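Local structure of glycosyl hydrolase family 26 (Bacteroides ovatus, 4ZXO) at residues 15-18 / 19-22; 133-136 / 137-141; 82-85 / 86-89. The protein acts as a beta-mannanase of glycoside hydrolase family 26, probably hydrolysing internal beta-1,4-mannosidic bonds of galactomannan. All coordinates share one frame; numbering follows the deposited sequence.

How the contacts relate
From the N terminus the three contacts come in series, contact 1 first, then contact 3, then contact 2. Each lies within one continuous stretch and closes only a local turn, helical in contacts 2 and 3, and the helix end with its beta turn in contact 1, so none nests in or crosses another. Contact 1 ends helix 10-19, which packs against the first residues of barrel strands 97-101 and 203-207. Contact 3 sits in helix 81-93, which links parallel strands 60-64 and 97-101. Contact 2 belongs to helix 132-147, between strands 97-101 and 159-162. Contacts 2 and 3 have nearest atoms about 8 Å apart, and their two helices meet through Phe-145.

Contact 1: 15-18 / 19-22; sequences LLQN and LKQA
Asn-18 and Gln-21 run side by side, pointing the same way, their amide planes 35° apart. Gln-21 NE2 gives a hydrogen bond to Asn-18 OD1 (2.8 Å) that lies in the carbonyl plane of the asparagine but is bent at the hydrogen (130°). The glutamine reaches it because CG stands between its own N and carbonyl carbon (chi1 60°), with the chain extended beyond. Asn-18 ND2 is bonded in turn to Lys-344 O, so both ends of this amide have a partner and its flip is fixed. With an alanine here in place of Gln-21 the amide is gone, and Asn-18 OD1 is likely to lose this donor, leaving the asparagine amide held mainly from its ND2 side.

The backbone changes its bonding at the same place. Leu-19 N and Lys-20 N still make helical bonds to Leu-15 O (2.9 Å) and Leu-16 O (3.0 Å), but Gln-21 N turns to Asn-18 O (3.1 Å), which it meets from above the carbonyl plane. Leu-19 to Ala-22 form a type I turn, and Gln-21 occupies the N-cap position of the next helix.

The other side chains meet obliquely. Leu-15 CD1 touches Leu-19 CG at 4.1 Å, while Lys-20 CE crosses Leu-16, 3.7 Å from its CG.

Leu-15 and Leu-19 both press on Met-97, at the start of strand 97-101, and Leu-15 and Leu-16 on Leu-204 of strand 203-207; Leu-19 O is hydrogen-bonded to Ser-296 OG of strand 295-300. The end of helix 10-19 is thus packed under the N-terminal ends of the barrel strands.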
loop_
_atom_site.group_PDB
_atom_site.type_symbol
_atom_site.label_atom_id
_atom_site.label_comp_id
_atom_site.label_asym_id
_atom_site.label_seq_id
_atom_site.Cartn_x
_atom_site.Cartn_y
_atom_site.Cartn_z
ATOM N N LEU A 15 8.974 13.080 -2.251
ATOM C CA LEU A 15 7.779 12.402 -1.775
ATOM C C LEU A 15 7.861 12.106 -0.302
ATOM O O LEU A 15 6.883 12.354 0.421
ATOM C CB LEU A 15 7.565 11.114 -2.573
ATOM C CG LEU A 15 6.418 10.195 -2.069
ATOM C CD1 LEU A 15 5.080 10.981 -2.131
ATOM C CD2 LEU A 15 6.310 8.932 -2.897
ATOM N N LEU A 16 8.998 11.544 0.140
ATOM C CA LEU A 16 9.153 11.226 1.564
ATOM C C LEU A 16 9.028 12.457 2.432
ATOM O O LEU A 16 8.340 12.436 3.453
ATOM C CB LEU A 16 10.489 10.555 1.843
ATOM C CG LEU A 16 10.722 10.092 3.270
ATOM C CD1 LEU A 16 9.586 9.154 3.751
ATOM C CD2 LEU A 16 12.029 9.383 3.223
ATOM N N GLN A 17 9.676 13.558 2.012
ATOM C CA GLN A 17 9.588 14.767 2.822
ATOM C C GLN A 17 8.134 15.282 2.881
ATOM O O GLN A 17 7.695 15.733 3.915
ATOM C CB GLN A 17 10.572 15.839 2.305
ATOM C CG GLN A 17 12.063 15.493 2.596
ATOM C CD GLN A 17 12.418 15.049 4.077
ATOM O OE1 GLN A 17 13.034 13.990 4.295
ATOM N NE2 GLN A 17 11.998 15.819 5.056
ATOM N N ASN A 18 7.354 15.120 1.807
ATOM C CA ASN A 18 5.974 15.562 1.848
ATOM C C ASN A 18 5.100 14.611 2.679
ATOM O O ASN A 18 4.201 15.078 3.411
ATOM C CB ASN A 18 5.467 15.757 0.400
ATOM C CG ASN A 18 5.977 17.081 -0.184
ATOM O OD1 ASN A 18 5.690 18.137 0.388
ATOM N ND2 ASN A 18 6.787 17.032 -1.206
ATOM N N LEU A 19 5.390 13.305 2.656
ATOM C CA LEU A 19 4.670 12.381 3.561
ATOM C C LEU A 19 4.924 12.761 5.012
ATOM O O LEU A 19 4.021 12.678 5.863
ATOM C CB LEU A 19 5.103 10.936 3.311
ATOM C CG LEU A 19 4.689 10.408 1.928
ATOM C CD1 LEU A 19 5.148 8.940 1.752
ATOM C CD2 LEU A 19 3.175 10.522 1.713
ATOM N N LYS A 20 6.137 13.262 5.284
ATOM C CA LYS A 20 6.494 13.648 6.648
ATOM C C LYS A 20 5.828 14.938 7.124
ATOM O O LYS A 20 5.906 15.249 8.298
ATOM C CB LYS A 20 8.016 13.763 6.800
ATOM C CG LYS A 20 8.666 12.399 6.861
ATOM C CD LYS A 20 10.179 12.566 6.735
ATOM C CE LYS A 20 10.872 11.171 6.781
ATOM N NZ LYS A 20 11.187 10.402 8.116
ATOM N N GLN A 21 5.168 15.685 6.257
ATOM C CA GLN A 21 4.462 16.862 6.773
ATOM C C GLN A 21 2.949 16.659 6.732
ATOM O O GLN A 21 2.177 17.596 6.721
ATOM C CB GLN A 21 4.855 18.144 6.042
ATOM C CG GLN A 21 4.583 18.158 4.601
ATOM C CD GLN A 21 4.938 19.511 3.997
ATOM O OE1 GLN A 21 5.149 20.492 4.735
ATOM N NE2 GLN A 21 5.020 19.580 2.656
ATOM N N ALA A 22 2.542 15.397 6.806
ATOM C CA ALA A 22 1.124 15.055 6.894
ATOM C C ALA A 22 0.329 15.824 7.937
ATOM O O ALA A 22 -0.828 16.142 7.711
ATOM C CB ALA A 22 0.981 13.561 7.173
#

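Contact 2: 133-136 / 137-141; sequences VKML and EWIDR
Lys-134 and Trp-138 lie alongside each other, one turn apart on helix 132-147 of the TIM barrel, and make a CH-pi contact. Lys-134 CG stands over the face of the indole, 3.9 Å from the centroid of its five-membered ring and nearest to NE1 (3.5 Å). CG lies anti to the lysine N (chi1 -173°), which sends the methylenes along the ring, while NZ finishes on Pro-107 O.

Apolar packing occupies another side of the helix. Met-135, bent at chi2 and chi3, brings CE within 3.9 Å of Ile-139 CG1 and 4.1 Å of Trp-138 CB. Its side chain also touches Met-190 of helix 181-197.

The backbone bonds are regular i to i+4; Trp-138 N to Lys-134 O is 2.8 Å. The charged pairs use the same spacing or leave the helix: Asp-140 OD2 forms a salt bridge with Arg-194, and Arg-141 NH2 one with Glu-137 OE2 (2.7 Å), donating also to Glu-69 O. Glu-137 CD sits 3.6 Å above the guanidinium plane, offset toward its rim, and OE2 of that carboxylate lies at the edge of the Trp-138 indole, in its plane.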
loop_
_atom_site.group_PDB
_atom_site.type_symbol
_atom_site.label_atom_id
_atom_site.label_comp_id
_atom_site.label_asym_id
_atom_site.label_seq_id
_atom_site.Cartn_x
_atom_site.Cartn_y
_atom_site.Cartn_z
ATOM N N VAL A 133 18.309 -18.588 -4.817
ATOM C CA VAL A 133 18.638 -17.893 -6.066
ATOM C C VAL A 133 17.361 -17.455 -6.788
ATOM O O VAL A 133 17.292 -16.326 -7.330
ATOM C CB VAL A 133 19.553 -18.794 -6.971
ATOM C CG1 VAL A 133 19.797 -18.153 -8.360
ATOM C CG2 VAL A 133 20.891 -18.964 -6.249
ATOM N N LYS A 134 16.365 -18.333 -6.802
ATOM C CA LYS A 134 15.079 -18.024 -7.436
ATOM C C LYS A 134 14.427 -16.833 -6.734
ATOM O O LYS A 134 13.893 -15.972 -7.395
ATOM C CB LYS A 134 14.159 -19.203 -7.380
ATOM C CG LYS A 134 12.904 -18.975 -8.157
ATOM C CD LYS A 134 12.044 -20.213 -8.333
ATOM C CE LYS A 134 11.514 -20.722 -7.011
ATOM N NZ LYS A 134 10.624 -21.884 -7.242
ATOM N N MET A 135 14.448 -16.816 -5.401
ATOM C CA MET A 135 13.836 -15.686 -4.684
ATOM C C MET A 135 14.518 -14.378 -5.107
ATOM O O MET A 135 13.828 -13.369 -5.293
ATOM C CB MET A 135 13.954 -15.863 -3.176
ATOM C CG MET A 135 13.129 -14.833 -2.358
ATOM S SD MET A 135 11.315 -15.030 -2.541
ATOM C CE MET A 135 10.869 -13.448 -3.291
ATOM N N LEU A 136 15.854 -14.391 -5.275
ATOM C CA LEU A 136 16.518 -13.169 -5.672
ATOM C C LEU A 136 16.141 -12.826 -7.138
ATOM O O LEU A 136 16.015 -11.641 -7.460
ATOM C CB LEU A 136 18.045 -13.261 -5.503
ATOM C CG LEU A 136 18.537 -13.504 -4.090
ATOM C CD1 LEU A 136 20.057 -13.473 -4.077
ATOM C CD2 LEU A 136 18.026 -12.459 -3.155
ATOM N N GLU A 137 15.972 -13.827 -8.005
ATOM C CA GLU A 137 15.540 -13.588 -9.392
ATOM C C GLU A 137 14.131 -12.949 -9.385
ATOM O O GLU A 137 13.867 -12.029 -10.153
ATOM C CB GLU A 137 15.566 -14.913 -10.158
ATOM C CG GLU A 137 15.075 -14.846 -11.595
ATOM C CD GLU A 137 13.915 -15.801 -11.802
ATOM O OE1 GLU A 137 14.059 -17.080 -11.684
ATOM O OE2 GLU A 137 12.833 -15.251 -12.056
ATOM N N TRP A 138 13.266 -13.436 -8.487
ATOM C CA TRP A 138 11.904 -12.895 -8.362
ATOM C C TRP A 138 11.943 -11.431 -7.935
ATOM O O TRP A 138 11.253 -10.613 -8.502
ATOM C CB TRP A 138 11.083 -13.723 -7.364
ATOM C CG TRP A 138 10.653 -15.067 -7.958
ATOM C CD1 TRP A 138 11.063 -15.653 -9.133
ATOM C CD2 TRP A 138 9.691 -15.917 -7.387
ATOM N NE1 TRP A 138 10.386 -16.842 -9.315
ATOM C CE2 TRP A 138 9.515 -17.013 -8.266
ATOM C CE3 TRP A 138 8.903 -15.817 -6.225
ATOM C CZ2 TRP A 138 8.603 -18.042 -8.011
ATOM C CZ3 TRP A 138 7.989 -16.859 -5.934
ATOM C CH2 TRP A 138 7.830 -17.954 -6.844
ATOM N N ILE A 139 12.790 -11.105 -6.956
ATOM C CA ILE A 139 12.894 -9.733 -6.507
ATOM C C ILE A 139 13.452 -8.881 -7.680
ATOM O O ILE A 139 12.988 -7.767 -7.884
ATOM C CB ILE A 139 13.754 -9.606 -5.265
ATOM C CG1 ILE A 139 13.069 -10.304 -4.058
ATOM C CG2 ILE A 139 14.008 -8.133 -4.919
ATOM C CD1 ILE A 139 14.069 -10.639 -2.876
ATOM N N ASP A 140 14.384 -9.420 -8.464
ATOM C CA ASP A 140 14.969 -8.694 -9.573
ATOM C C ASP A 140 13.903 -8.398 -10.619
ATOM O O ASP A 140 13.958 -7.371 -11.295
ATOM C CB ASP A 140 16.133 -9.495 -10.209
ATOM C CG ASP A 140 17.378 -9.465 -9.368
ATOM O OD1 ASP A 140 17.425 -8.749 -8.325
ATOM O OD2 ASP A 140 18.382 -10.066 -9.806
ATOM N N ARG A 141 12.910 -9.271 -10.736
ATOM C CA ARG A 141 11.810 -9.045 -11.693
ATOM C C ARG A 141 10.963 -7.875 -11.233
ATOM O O ARG A 141 10.557 -7.017 -12.042
ATOM C CB ARG A 141 10.943 -10.336 -11.870
ATOM C CG ARG A 141 11.712 -11.431 -12.709
ATOM C CD ARG A 141 11.059 -12.844 -12.819
ATOM N NE ARG A 141 11.422 -13.421 -14.118
ATOM C CZ ARG A 141 11.217 -14.682 -14.494
ATOM N NH1 ARG A 141 11.565 -15.038 -15.730
ATOM N NH2 ARG A 141 10.650 -15.583 -13.663
#

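Contact 3: 82-85 / 86-89; sequences AHLR and EYII
His-83 and Tyr-87 set their rings nearly parallel one turn apart on helix 81-93, planes 7° apart, but slid so far, 5.5 Å between centroids, that they barely overlap. What covers the imidazole is the tyrosine's OH, which lies over one face toward the rim, 3.4 Å from His-83 CG. The phenol ring itself lies over the helix backbone: His-83 O is 3.2 Å above its plane, over the centre, while the same oxygen accepts Tyr-87 N at 2.9 Å.

The close-packed side is inward. Ile-88 CG1 lies 3.2 Å from Leu-84 O, and Leu-84, Tyr-87 and Ile-88 all touch Phe-63 of strand 60-64, while Ile-88 also meets Ile-98 and Leu-100 of strand 97-101. These contacts seat the helix of the beta-alpha-beta crossover against its two strands.

Arg-85 and Ile-89 form a flank between the two sides, running alongside each other, CG to CD1 3.7 Å; a bend at chi3 (-52°) then turns the arginine so that NE meets Ser-148 OG. The looser side is that of exposed His-83 and of Glu-86, which points the same way, its OE1 near the imidazole plane at 3.5 Å from His-83 CD2.

With Glu-86 OE1 still 4.3 Å from His-83 NE2, the charged atoms are not in contact; the carboxylate could at most favour a protonated imidazole modestly, an effect that solvent would probably weaken.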
loop_
_atom_site.group_PDB
_atom_site.type_symbol
_atom_site.label_atom_id
_atom_site.label_comp_id
_atom_site.label_asym_id
_atom_site.label_seq_id
_atom_site.Cartn_x
_atom_site.Cartn_y
_atom_site.Cartn_z
ATOM N N ALA A 82 1.797 -4.001 -18.580
ATOM C CA ALA A 82 1.924 -2.827 -19.437
ATOM C C ALA A 82 0.813 -1.801 -19.102
ATOM O O ALA A 82 1.037 -0.564 -19.130
ATOM C CB ALA A 82 1.873 -3.228 -20.906
ATOM N N HIS A 83 -0.382 -2.296 -18.745
ATOM C CA HIS A 83 -1.445 -1.361 -18.270
ATOM C C HIS A 83 -1.105 -0.746 -16.929
ATOM O O HIS A 83 -1.273 0.478 -16.747
ATOM C CB HIS A 83 -2.803 -2.056 -18.131
ATOM C CG HIS A 83 -3.605 -2.053 -19.396
ATOM N ND1 HIS A 83 -4.451 -3.091 -19.739
ATOM C CD2 HIS A 83 -3.783 -1.077 -20.343
ATOM C CE1 HIS A 83 -5.090 -2.776 -20.861
ATOM N NE2 HIS A 83 -4.684 -1.574 -21.265
ATOM N N LEU A 84 -0.593 -1.549 -15.984
ATOM C CA LEU A 84 -0.180 -0.975 -14.683
ATOM C C LEU A 84 0.818 0.154 -14.914
ATOM O O LEU A 84 0.737 1.226 -14.285
ATOM C CB LEU A 84 0.476 -2.022 -13.784
ATOM C CG LEU A 84 -0.484 -3.112 -13.292
ATOM C CD1 LEU A 84 0.233 -4.059 -12.319
ATOM C CD2 LEU A 84 -1.693 -2.488 -12.592
ATOM N N ARG A 85 1.798 -0.071 -15.800
ATOM C CA ARG A 85 2.764 1.006 -16.041
ATOM C C ARG A 85 2.106 2.275 -16.585
ATOM O O ARG A 85 2.379 3.371 -16.133
ATOM C CB ARG A 85 3.859 0.553 -16.989
ATOM C CG ARG A 85 4.811 1.647 -17.335
ATOM C CD ARG A 85 5.836 1.110 -18.314
ATOM N NE ARG A 85 6.492 -0.125 -17.892
ATOM C CZ ARG A 85 6.286 -1.332 -18.411
ATOM N NH1 ARG A 85 5.419 -1.486 -19.405
ATOM N NH2 ARG A 85 6.953 -2.395 -17.922
ATOM N N GLU A 86 1.146 2.129 -17.484
ATOM C CA GLU A 86 0.387 3.289 -17.965
ATOM C C GLU A 86 -0.352 4.005 -16.852
ATOM O O GLU A 86 -0.299 5.229 -16.753
ATOM C CB GLU A 86 -0.646 2.861 -18.989
ATOM C CG GLU A 86 -0.164 2.654 -20.339
ATOM C CD GLU A 86 -1.350 2.450 -21.302
ATOM O OE1 GLU A 86 -2.454 2.076 -20.845
ATOM O OE2 GLU A 86 -1.202 2.709 -22.503
ATOM N N TYR A 87 -1.018 3.236 -15.986
ATOM C CA TYR A 87 -1.825 3.861 -14.938
ATOM C C TYR A 87 -0.920 4.592 -13.975
ATOM O O TYR A 87 -1.292 5.652 -13.428
ATOM C CB TYR A 87 -2.687 2.862 -14.169
ATOM C CG TYR A 87 -3.554 2.021 -15.061
ATOM C CD1 TYR A 87 -4.042 2.517 -16.284
ATOM C CD2 TYR A 87 -3.902 0.698 -14.688
ATOM C CE1 TYR A 87 -4.827 1.704 -17.116
ATOM C CE2 TYR A 87 -4.690 -0.105 -15.516
ATOM C CZ TYR A 87 -5.169 0.403 -16.706
ATOM O OH TYR A 87 -5.950 -0.374 -17.519
ATOM N N ILE A 88 0.241 3.987 -13.715
ATOM C CA ILE A 88 1.208 4.618 -12.813
ATOM C C ILE A 88 1.742 5.933 -13.396
ATOM O O ILE A 88 1.806 6.959 -12.681
ATOM C CB ILE A 88 2.344 3.621 -12.491
ATOM C CG1 ILE A 88 1.765 2.529 -11.571
ATOM C CG2 ILE A 88 3.554 4.302 -11.788
ATOM C CD1 ILE A 88 2.635 1.264 -11.500
ATOM N N ILE A 89 2.128 5.914 -14.672
ATOM C CA ILE A 89 2.591 7.123 -15.341
ATOM C C ILE A 89 1.522 8.212 -15.308
ATOM O O ILE A 89 1.828 9.384 -15.048
ATOM C CB ILE A 89 3.025 6.757 -16.753
ATOM C CG1 ILE A 89 4.343 6.007 -16.668
ATOM C CG2 ILE A 89 3.259 7.954 -17.618
ATOM C CD1 ILE A 89 4.663 5.294 -17.941
#